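Local coordinates for protein pyridoxal kinase (PDB 4S1H) that probably phosphorylates pyridoxal with ATP to give pyridoxal 5'-phosphate, and binds ADP and magnesium, at residues Leu6-Tyr11 against Ser62-Leu67; Met23-Ser28 against Leu224-Ile229; Phe202-Pro207 against His236-Ala241. All blocks are in the same frame, centred on the assembly; numbering follows the deposited sequence.

Contact 1. Residues Leu6-Tyr11 against Ser62-Leu67; sequences LTISSY and SIMDSL
Leu-6 holds CG opposite its own N about the CA–CB bond (chi1 165°), beside the carbonyl carbon, while Met-64 folds back twice along its chain, at chi2 (-62°) and again at chi3 (-71°), and the two meet tip to tip. The leucine methyl CD2 lies 4.0 Å from the methionine methyl CE. Ile-8, two residues on along the same face of strand 5-9, extends its CD1 to 4.4 Å from Met-64 CE, so this one methyl touches both branched side chains. Leu-6 CD2 and Ile-8 CD1 stand 4.4 Å from each other, and CE sits before both. The Met-64 sulfur is set back, with SD 4.7 Å from Ile-8 CD1. One turn further along helix 57-69, Leu-67 points toward the strand and its CD1 comes to 4.7 Å from Leu-6 CD1, a looser neighbour. Backbones stay well apart, 10.5 Å between the CA atoms of Ile-8 and Met-64, and helix 87-100 touches both sides, with Ile-100 on Leu-6 and Arg-96 on Met-64. Another face of helix 57-69 meets the second subunit, where Ser-66 OG bonds to Asn-43 and Gly-51 of that chain. Just past the end of strand 5-9 comes Ser-10, which binds pyridoxal 5'-phosphate in a structure of this protein. Everything that touches here is buried and apolar, and the interface is small, 107 Å² in all; its chemistry is dispersion between methyl groups, which implies cohesion by shape and exclusion of water with no directional bond to fix the helix against the strand.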
loop_
_atom_site.group_PDB
_atom_site.type_symbol
_atom_site.label_atom_id
_atom_site.label_comp_id
_atom_site.label_asym_id
_atom_site.label_seq_id
_atom_site.Cartn_x
_atom_site.Cartn_y
_atom_site.Cartn_z
ATOM N N LEU A 6 -4.990 -10.935 -6.328
ATOM C CA LEU A 6 -5.958 -10.242 -5.475
ATOM C C LEU A 6 -5.646 -10.637 -4.059
ATOM O O LEU A 6 -5.529 -11.840 -3.760
ATOM C CB LEU A 6 -7.383 -10.622 -5.841
ATOM C CG LEU A 6 -8.490 -10.275 -4.868
ATOM C CD1 LEU A 6 -8.646 -8.752 -4.817
ATOM C CD2 LEU A 6 -9.776 -10.957 -5.311
ATOM N N THR A 7 -5.463 -9.632 -3.217
ATOM C CA THR A 7 -5.106 -9.882 -1.821
ATOM C C THR A 7 -6.003 -9.073 -0.902
ATOM O O THR A 7 -6.176 -7.844 -1.050
ATOM C CB THR A 7 -3.600 -9.661 -1.536
ATOM O OG1 THR A 7 -3.384 -9.641 -0.118
ATOM C CG2 THR A 7 -3.107 -8.392 -2.120
ATOM N N ILE A 8 -6.593 -9.776 0.036
ATOM C CA ILE A 8 -7.605 -9.259 0.936
ATOM C C ILE A 8 -7.078 -9.405 2.340
ATOM O O ILE A 8 -6.951 -10.537 2.856
ATOM C CB ILE A 8 -8.938 -10.053 0.758
ATOM C CG1 ILE A 8 -9.449 -9.976 -0.687
ATOM C CG2 ILE A 8 -9.976 -9.609 1.773
ATOM C CD1 ILE A 8 -10.602 -10.912 -1.014
ATOM N N SER A 9 -6.748 -8.305 2.992
ATOM C CA SER A 9 -6.157 -8.358 4.318
ATOM C C SER A 9 -6.160 -6.973 4.961
ATOM O O SER A 9 -6.727 -6.019 4.404
ATOM C CB SER A 9 -4.739 -8.943 4.273
ATOM O OG SER A 9 -4.265 -9.213 5.588
ATOM N N SER A 10 -5.569 -6.865 6.128
ATOM C CA SER A 10 -5.663 -5.669 6.953
ATOM C C SER A 10 -4.776 -4.548 6.444
ATOM O O SER A 10 -3.896 -4.760 5.622
ATOM C CB SER A 10 -5.226 -5.997 8.381
ATOM O OG SER A 10 -3.964 -6.656 8.353
ATOM N N TYR A 11 -5.025 -3.334 6.934
ATOM C CA TYR A 11 -4.232 -2.165 6.583
ATOM C C TYR A 11 -3.927 -1.345 7.833
ATOM O O TYR A 11 -4.828 -1.120 8.653
ATOM C CB TYR A 11 -4.960 -1.311 5.533
ATOM C CG TYR A 11 -4.184 -0.086 5.168
ATOM C CD1 TYR A 11 -3.234 -0.134 4.187
ATOM C CD2 TYR A 11 -4.376 1.113 5.851
ATOM C CE1 TYR A 11 -2.465 0.961 3.868
ATOM C CE2 TYR A 11 -3.632 2.245 5.530
ATOM C CZ TYR A 11 -2.702 2.162 4.516
ATOM O OH TYR A 11 -1.920 3.237 4.169
ATOM N N SER A 62 -19.434 -3.557 -2.129
ATOM C CA SER A 62 -19.400 -2.497 -3.122
ATOM C C SER A 62 -18.086 -2.503 -3.894
ATOM O O SER A 62 -18.059 -2.384 -5.133
ATOM C CB SER A 62 -19.548 -1.150 -2.429
ATOM O OG SER A 62 -19.584 -0.118 -3.365
ATOM N N ILE A 63 -16.991 -2.610 -3.162
ATOM C CA ILE A 63 -15.660 -2.746 -3.777
ATOM C C ILE A 63 -15.537 -3.982 -4.684
ATOM O O ILE A 63 -15.116 -3.859 -5.839
ATOM C CB ILE A 63 -14.559 -2.774 -2.706
ATOM C CG1 ILE A 63 -14.436 -1.376 -2.096
ATOM C CG2 ILE A 63 -13.223 -3.265 -3.263
ATOM C CD1 ILE A 63 -13.744 -1.351 -0.759
ATOM N N MET A 64 -15.945 -5.148 -4.194
ATOM C CA MET A 64 -15.776 -6.358 -4.995
ATOM C C MET A 64 -16.650 -6.322 -6.257
ATOM O O MET A 64 -16.201 -6.691 -7.354
ATOM C CB MET A 64 -16.045 -7.607 -4.162
ATOM C CG MET A 64 -15.070 -7.781 -3.008
ATOM S SD MET A 64 -13.356 -7.991 -3.501
ATOM C CE MET A 64 -13.403 -9.637 -4.193
ATOM N N ASP A 65 -17.867 -5.804 -6.123
ATOM C CA ASP A 65 -18.763 -5.617 -7.278
ATOM C C ASP A 65 -18.166 -4.655 -8.301
ATOM O O ASP A 65 -18.236 -4.897 -9.484
ATOM C CB ASP A 65 -20.116 -5.066 -6.848
ATOM C CG ASP A 65 -20.961 -6.090 -6.088
ATOM O OD1 ASP A 65 -20.621 -7.306 -6.040
ATOM O OD2 ASP A 65 -22.003 -5.660 -5.568
ATOM N N SER A 66 -17.565 -3.575 -7.825
ATOM C CA SER A 66 -16.951 -2.574 -8.732
ATOM C C SER A 66 -15.759 -3.160 -9.508
ATOM O O SER A 66 -15.601 -2.917 -10.706
ATOM C CB SER A 66 -16.498 -1.390 -7.892
ATOM O OG SER A 66 -16.050 -0.317 -8.703
ATOM N N LEU A 67 -14.933 -3.956 -8.827
ATOM C CA LEU A 67 -13.824 -4.660 -9.500
ATOM C C LEU A 67 -14.346 -5.572 -10.591
ATOM O O LEU A 67 -13.769 -5.631 -11.658
ATOM C CB LEU A 67 -12.981 -5.459 -8.520
ATOM C CG LEU A 67 -12.243 -4.619 -7.475
ATOM C CD1 LEU A 67 -11.685 -5.516 -6.380
ATOM C CD2 LEU A 67 -11.123 -3.776 -8.037
#

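Contact 2. Residues Met23-Ser28 against Leu224-Ile229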
loop_
_atom_site.group_PDB
_atom_site.type_symbol
_atom_site.label_atom_id
_atom_site.label_comp_id
_atom_site.label_asym_id
_atom_site.label_seq_id
_atom_site.Cartn_x
_atom_site.Cartn_y
_atom_site.Cartn_z
ATOM N N MET A 23 1.757 -4.921 -0.093
ATOM C CA MET A 23 2.015 -3.872 -1.093
ATOM C C MET A 23 3.513 -3.709 -1.305
ATOM O O MET A 23 3.999 -3.659 -2.430
ATOM C CB MET A 23 1.384 -2.545 -0.659
ATOM C CG MET A 23 -0.146 -2.561 -0.559
ATOM S SD MET A 23 -0.890 -1.130 0.331
ATOM C CE MET A 23 -2.562 -1.695 0.524
ATOM N N ILE A 24 4.257 -3.580 -0.210
ATOM C CA ILE A 24 5.680 -3.358 -0.273
ATOM C C ILE A 24 6.350 -4.500 -1.040
ATOM O O ILE A 24 7.195 -4.269 -1.905
ATOM C CB ILE A 24 6.295 -3.238 1.137
ATOM C CG1 ILE A 24 5.805 -1.951 1.801
ATOM C CG2 ILE A 24 7.827 -3.253 1.076
ATOM C CD1 ILE A 24 5.984 -1.952 3.310
ATOM N N ILE A 25 5.978 -5.734 -0.704
ATOM C CA ILE A 25 6.657 -6.899 -1.264
ATOM C C ILE A 25 6.267 -7.108 -2.741
ATOM O O ILE A 25 7.139 -7.226 -3.607
ATOM C CB ILE A 25 6.438 -8.160 -0.406
ATOM C CG1 ILE A 25 7.033 -7.893 0.971
ATOM C CG2 ILE A 25 7.065 -9.363 -1.092
ATOM C CD1 ILE A 25 6.533 -8.811 2.073
ATOM N N LEU A 26 4.977 -7.183 -3.014
ATOM C CA LEU A 26 4.493 -7.391 -4.394
ATOM C C LEU A 26 4.887 -6.228 -5.304
ATOM O O LEU A 26 5.297 -6.461 -6.453
ATOM C CB LEU A 26 2.991 -7.640 -4.423
ATOM C CG LEU A 26 2.535 -8.975 -3.834
ATOM C CD1 LEU A 26 1.041 -9.017 -3.559
ATOM C CD2 LEU A 26 2.934 -10.152 -4.716
ATOM N N ASP A 27 4.830 -5.005 -4.801
ATOM C CA ASP A 27 5.357 -3.858 -5.595
ATOM C C ASP A 27 6.863 -4.058 -5.933
ATOM O O ASP A 27 7.285 -3.866 -7.084
ATOM C CB ASP A 27 5.157 -2.473 -4.905
ATOM C CG ASP A 27 3.658 -2.047 -4.736
ATOM O OD1 ASP A 27 2.724 -2.666 -5.312
ATOM O OD2 ASP A 27 3.403 -1.064 -3.970
ATOM N N SER A 28 7.676 -4.477 -4.963
ATOM C CA SER A 28 9.104 -4.647 -5.192
ATOM C C SER A 28 9.420 -5.785 -6.187
ATOM O O SER A 28 10.414 -5.738 -6.883
ATOM C CB SER A 28 9.879 -4.842 -3.875
ATOM O OG SER A 28 10.534 -6.099 -3.839
ATOM N N LEU A 224 7.078 -15.610 -0.057
ATOM C CA LEU A 224 6.790 -16.972 -0.568
ATOM C C LEU A 224 5.921 -16.960 -1.828
ATOM O O LEU A 224 6.286 -17.518 -2.863
ATOM C CB LEU A 224 6.089 -17.779 0.526
ATOM C CG LEU A 224 5.521 -19.132 0.110
ATOM C CD1 LEU A 224 6.639 -20.028 -0.375
ATOM C CD2 LEU A 224 4.768 -19.717 1.287
ATOM N N LEU A 225 4.801 -16.225 -1.773
ATOM C CA LEU A 225 3.899 -16.109 -2.935
ATOM C C LEU A 225 4.575 -15.493 -4.136
ATOM O O LEU A 225 4.391 -15.968 -5.251
ATOM C CB LEU A 225 2.688 -15.245 -2.591
ATOM C CG LEU A 225 1.675 -15.097 -3.721
ATOM C CD1 LEU A 225 0.883 -16.383 -3.900
ATOM C CD2 LEU A 225 0.787 -13.897 -3.453
ATOM N N SER A 226 5.361 -14.425 -3.926
ATOM C CA SER A 226 6.067 -13.785 -5.041
ATOM C C SER A 226 6.953 -14.815 -5.768
ATOM O O SER A 226 6.945 -14.877 -6.977
ATOM C CB SER A 226 6.894 -12.596 -4.582
ATOM O OG SER A 226 6.038 -11.617 -4.021
ATOM N N TRP A 227 7.698 -15.644 -5.024
ATOM C CA TRP A 227 8.560 -16.632 -5.673
ATOM C C TRP A 227 7.759 -17.758 -6.356
ATOM O O TRP A 227 8.116 -18.175 -7.435
ATOM C CB TRP A 227 9.561 -17.230 -4.692
ATOM C CG TRP A 227 10.673 -16.321 -4.331
ATOM C CD1 TRP A 227 11.053 -15.983 -3.086
ATOM C CD2 TRP A 227 11.570 -15.635 -5.234
ATOM N NE1 TRP A 227 12.131 -15.130 -3.138
ATOM C CE2 TRP A 227 12.455 -14.891 -4.447
ATOM C CE3 TRP A 227 11.710 -15.586 -6.636
ATOM C CZ2 TRP A 227 13.457 -14.074 -4.995
ATOM C CZ3 TRP A 227 12.696 -14.756 -7.187
ATOM C CH2 TRP A 227 13.563 -14.018 -6.368
ATOM N N ILE A 228 6.647 -18.157 -5.762
ATOM C CA ILE A 228 5.730 -19.067 -6.450
ATOM C C ILE A 228 5.246 -18.478 -7.776
ATOM O O ILE A 228 5.249 -19.154 -8.809
ATOM C CB ILE A 228 4.541 -19.432 -5.569
ATOM C CG1 ILE A 228 4.984 -20.307 -4.383
ATOM C CG2 ILE A 228 3.485 -20.169 -6.373
ATOM C CD1 ILE A 228 3.960 -20.435 -3.297
ATOM N N ILE A 229 4.838 -17.226 -7.720
ATOM C CA ILE A 229 4.432 -16.525 -8.927
ATOM C C ILE A 229 5.527 -16.509 -9.988
ATOM O O ILE A 229 5.245 -16.689 -11.197
ATOM C CB ILE A 229 3.894 -15.090 -8.611
ATOM C CG1 ILE A 229 2.560 -15.206 -7.881
ATOM C CG2 ILE A 229 3.747 -14.256 -9.883
ATOM C CD1 ILE A 229 2.036 -13.925 -7.263
#
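Leu-26 leaves helix 18-28 along the flank of the interface and turns in toward helix 216-229 only at its end. Its CB, still 5.0 Å from Ser-226 OG, makes no contact; CG, placed beside the backbone N (chi1 -69°), comes to 4.4 Å from Ser-226 OG. From there CD1 heads off to 4.9 Å from Leu-225 CD2, while CD2 makes the contact proper, 3.5 Å from Ser-226 OG and 4.5 Å from Leu-225 CD2. Ile-25 approaches the same hydroxyl with its CG2, 3.8 Å from Ser-226 OG, so two methyls from adjoining residues pack against one hydroxyl. That oxygen is not left without a partner: Ser-226 OG bonds to the carbonyl O of Tyr-222, one turn back in its own helix. The two short axes come within 10.1 Å and run in nearly the same direction, 24° apart. Leu-26 also packs on Ser-33 and Phe-35 of strand 33-41. The pair belongs to the helical layer beside the central sheet, consistent with the alpha/beta architecture of the ribokinase clan, and helix 216-229 includes Gly-217, which binds ADP.

Contact 3. Residues Phe202-Pro207 against His236-Ala241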
loop_
_atom_site.group_PDB
_atom_site.type_symbol
_atom_site.label_atom_id
_atom_site.label_comp_id
_atom_site.label_asym_id
_atom_site.label_seq_id
_atom_site.Cartn_x
_atom_site.Cartn_y
_atom_site.Cartn_z
ATOM N N PHE A 202 8.733 -31.851 4.679
ATOM C CA PHE A 202 10.003 -31.376 5.182
ATOM C C PHE A 202 9.868 -30.409 6.346
ATOM O O PHE A 202 8.791 -29.828 6.584
ATOM C CB PHE A 202 10.859 -30.754 4.071
ATOM C CG PHE A 202 10.330 -29.454 3.515
ATOM C CD1 PHE A 202 10.689 -28.203 4.059
ATOM C CD2 PHE A 202 9.560 -29.489 2.382
ATOM C CE1 PHE A 202 10.227 -27.017 3.484
ATOM C CE2 PHE A 202 9.100 -28.315 1.793
ATOM C CZ PHE A 202 9.436 -27.077 2.336
ATOM N N THR A 203 10.972 -30.284 7.077
ATOM C CA THR A 203 11.116 -29.257 8.103
ATOM C C THR A 203 12.336 -28.386 7.841
ATOM O O THR A 203 13.229 -28.741 7.070
ATOM C CB THR A 203 11.194 -29.838 9.533
ATOM O OG1 THR A 203 12.276 -30.777 9.649
ATOM C CG2 THR A 203 9.886 -30.506 9.931
ATOM N N ILE A 204 12.312 -27.188 8.425
ATOM C CA ILE A 204 13.451 -26.290 8.452
ATOM C C ILE A 204 13.580 -25.810 9.884
ATOM O O ILE A 204 12.571 -25.400 10.495
ATOM C CB ILE A 204 13.225 -25.049 7.544
ATOM C CG1 ILE A 204 12.953 -25.485 6.096
ATOM C CG2 ILE A 204 14.408 -24.078 7.627
ATOM C CD1 ILE A 204 12.743 -24.370 5.096
ATOM N N LYS A 205 14.811 -25.855 10.399
ATOM C CA LYS A 205 15.137 -25.383 11.753
ATOM C C LYS A 205 15.722 -23.960 11.660
ATOM O O LYS A 205 16.702 -23.732 10.945
ATOM C CB LYS A 205 16.112 -26.340 12.429
ATOM C CG LYS A 205 16.377 -26.008 13.888
ATOM C CD LYS A 205 17.425 -26.920 14.509
ATOM C CE LYS A 205 17.100 -28.377 14.442
ATOM N NZ LYS A 205 15.758 -28.731 14.956
ATOM N N ILE A 206 15.113 -23.035 12.394
ATOM C CA ILE A 206 15.481 -21.617 12.373
ATOM C C ILE A 206 15.869 -21.170 13.792
ATOM O O ILE A 206 15.059 -21.293 14.693
ATOM C CB ILE A 206 14.286 -20.781 11.921
ATOM C CG1 ILE A 206 13.846 -21.229 10.515
ATOM C CG2 ILE A 206 14.623 -19.289 11.941
ATOM C CD1 ILE A 206 12.353 -21.136 10.274
ATOM N N PRO A 207 17.084 -20.615 13.975
ATOM C CA PRO A 207 17.446 -20.145 15.332
ATOM C C PRO A 207 16.606 -18.962 15.706
ATOM O O PRO A 207 16.407 -18.089 14.854
ATOM C CB PRO A 207 18.915 -19.730 15.191
ATOM C CG PRO A 207 19.422 -20.478 14.005
ATOM C CD PRO A 207 18.247 -20.587 13.061
ATOM N N HIS A 236 12.136 -24.279 -2.701
ATOM C CA HIS A 236 13.086 -23.189 -2.903
ATOM C C HIS A 236 12.436 -21.847 -2.559
ATOM O O HIS A 236 13.116 -20.986 -1.973
ATOM C CB HIS A 236 13.648 -23.251 -4.332
ATOM C CG HIS A 236 14.396 -24.525 -4.622
ATOM N ND1 HIS A 236 15.703 -24.723 -4.235
ATOM C CD2 HIS A 236 13.995 -25.686 -5.191
ATOM C CE1 HIS A 236 16.087 -25.939 -4.586
ATOM N NE2 HIS A 236 15.063 -26.549 -5.153
ATOM N N ALA A 237 11.140 -21.668 -2.877
ATOM C CA ALA A 237 10.401 -20.445 -2.524
ATOM C C ALA A 237 10.363 -20.275 -1.008
ATOM O O ALA A 237 10.626 -19.208 -0.481
ATOM C CB ALA A 237 8.986 -20.450 -3.107
ATOM N N VAL A 238 10.094 -21.371 -0.302
ATOM C CA VAL A 238 10.057 -21.305 1.162
ATOM C C VAL A 238 11.438 -20.946 1.744
ATOM O O VAL A 238 11.566 -20.072 2.623
ATOM C CB VAL A 238 9.595 -22.635 1.781
ATOM C CG1 VAL A 238 9.768 -22.643 3.302
ATOM C CG2 VAL A 238 8.141 -22.917 1.433
ATOM N N ASN A 239 12.481 -21.601 1.229
ATOM C CA ASN A 239 13.849 -21.375 1.724
ATOM C C ASN A 239 14.281 -19.934 1.473
ATOM O O ASN A 239 14.819 -19.279 2.347
ATOM C CB ASN A 239 14.803 -22.371 1.069
ATOM C CG ASN A 239 16.084 -22.580 1.867
ATOM O OD1 ASN A 239 16.570 -21.681 2.572
ATOM N ND2 ASN A 239 16.673 -23.737 1.701
ATOM N N ARG A 240 13.994 -19.418 0.276
ATOM C CA ARG A 240 14.323 -18.016 -0.024
ATOM C C ARG A 240 13.575 -17.062 0.890
ATOM O O ARG A 240 14.137 -16.102 1.396
ATOM C CB ARG A 240 13.978 -17.667 -1.463
ATOM C CG ARG A 240 14.877 -18.320 -2.478
ATOM C CD ARG A 240 14.536 -17.857 -3.894
ATOM N NE ARG A 240 15.311 -18.582 -4.882
ATOM C CZ ARG A 240 15.320 -18.326 -6.202
ATOM N NH1 ARG A 240 14.587 -17.354 -6.704
ATOM N NH2 ARG A 240 16.089 -19.053 -7.006
ATOM N N ALA A 241 12.296 -17.350 1.120
ATOM C CA ALA A 241 11.458 -16.502 1.936
ATOM C C ALA A 241 11.942 -16.485 3.389
ATOM O O ALA A 241 12.103 -15.406 3.963
ATOM C CB ALA A 241 9.995 -16.901 1.834
#
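Arg-240 N reaches back 2.9 Å to His-236 O, an ordinary helical bond that spans Val-238, the residue this turn presents to Ile-204 and Phe-202. The CG1 methyl of Val-238, opposite the backbone N about the CA–CB bond (chi1 171°), does nearly all the touching. It lies 3.9 Å from CD1 of Ile-204, whose chain is extended (chi2 -179°), and the two side chains run alongside one another, pointing opposite ways. The same methyl sits at the rim of the Phe-202 ring, close to the ring plane, 4.4 Å from CE1, so the aromatic group offers its edge. Phe-202 and Ile-204, two apart on strand 202-207, also support one another: Ile-204 CD1 is 4.0 Å from Phe-202 CE1. Val-238 thus fills the angle between a ring and an aliphatic chain in a contact that is wholly apolar and buried, 123 Å² over both sides.

Polar groups of the helix are engaged elsewhere. Glu-272 bonds to His-236 ND1 through OE1 and forms a salt bridge with Arg-240 NE through OE2, and Asn-239 ND2 bonds to the carbonyl O of Phe-274, tying the helix to the loop before strand 277-278. Further along the strand Ile-206 and Pro-207 touch the bound ADP, so the packing lies next to the nucleotide pocket. Strand 202-207 is bonded between strands 186-193 and 277-278 in the four-stranded antiparallel sheet; helix 234-250 lies across one face of it, and behind that helix Val-238 and Ala-237 rest on Leu-224 of helix 216-229.

Overall arrangement
The three contacts form a row across the subunit. Contacts 1 and 3 lie on opposite sides of its centre, their own centres 31 Å apart, with contact 2 between, 18 Å from the first and 17 Å from the third. Tyr-11 bridges contacts 1 and 2 by packing on Met-23; Trp-227 joins contacts 2 and 3, resting on Ala-237 and making a cation-pi contact with Arg-240. Along the chain, contact 2 opens before contact 1 closes and itself closes after contact 3 has opened, so distant parts of the sequence interlock. The row runs from the mixed sheet, through helices 18-28 and 216-229, to the antiparallel sheet beside ADP. Contacts 1 and 2 adjoin the second subunit; contact 3 does not.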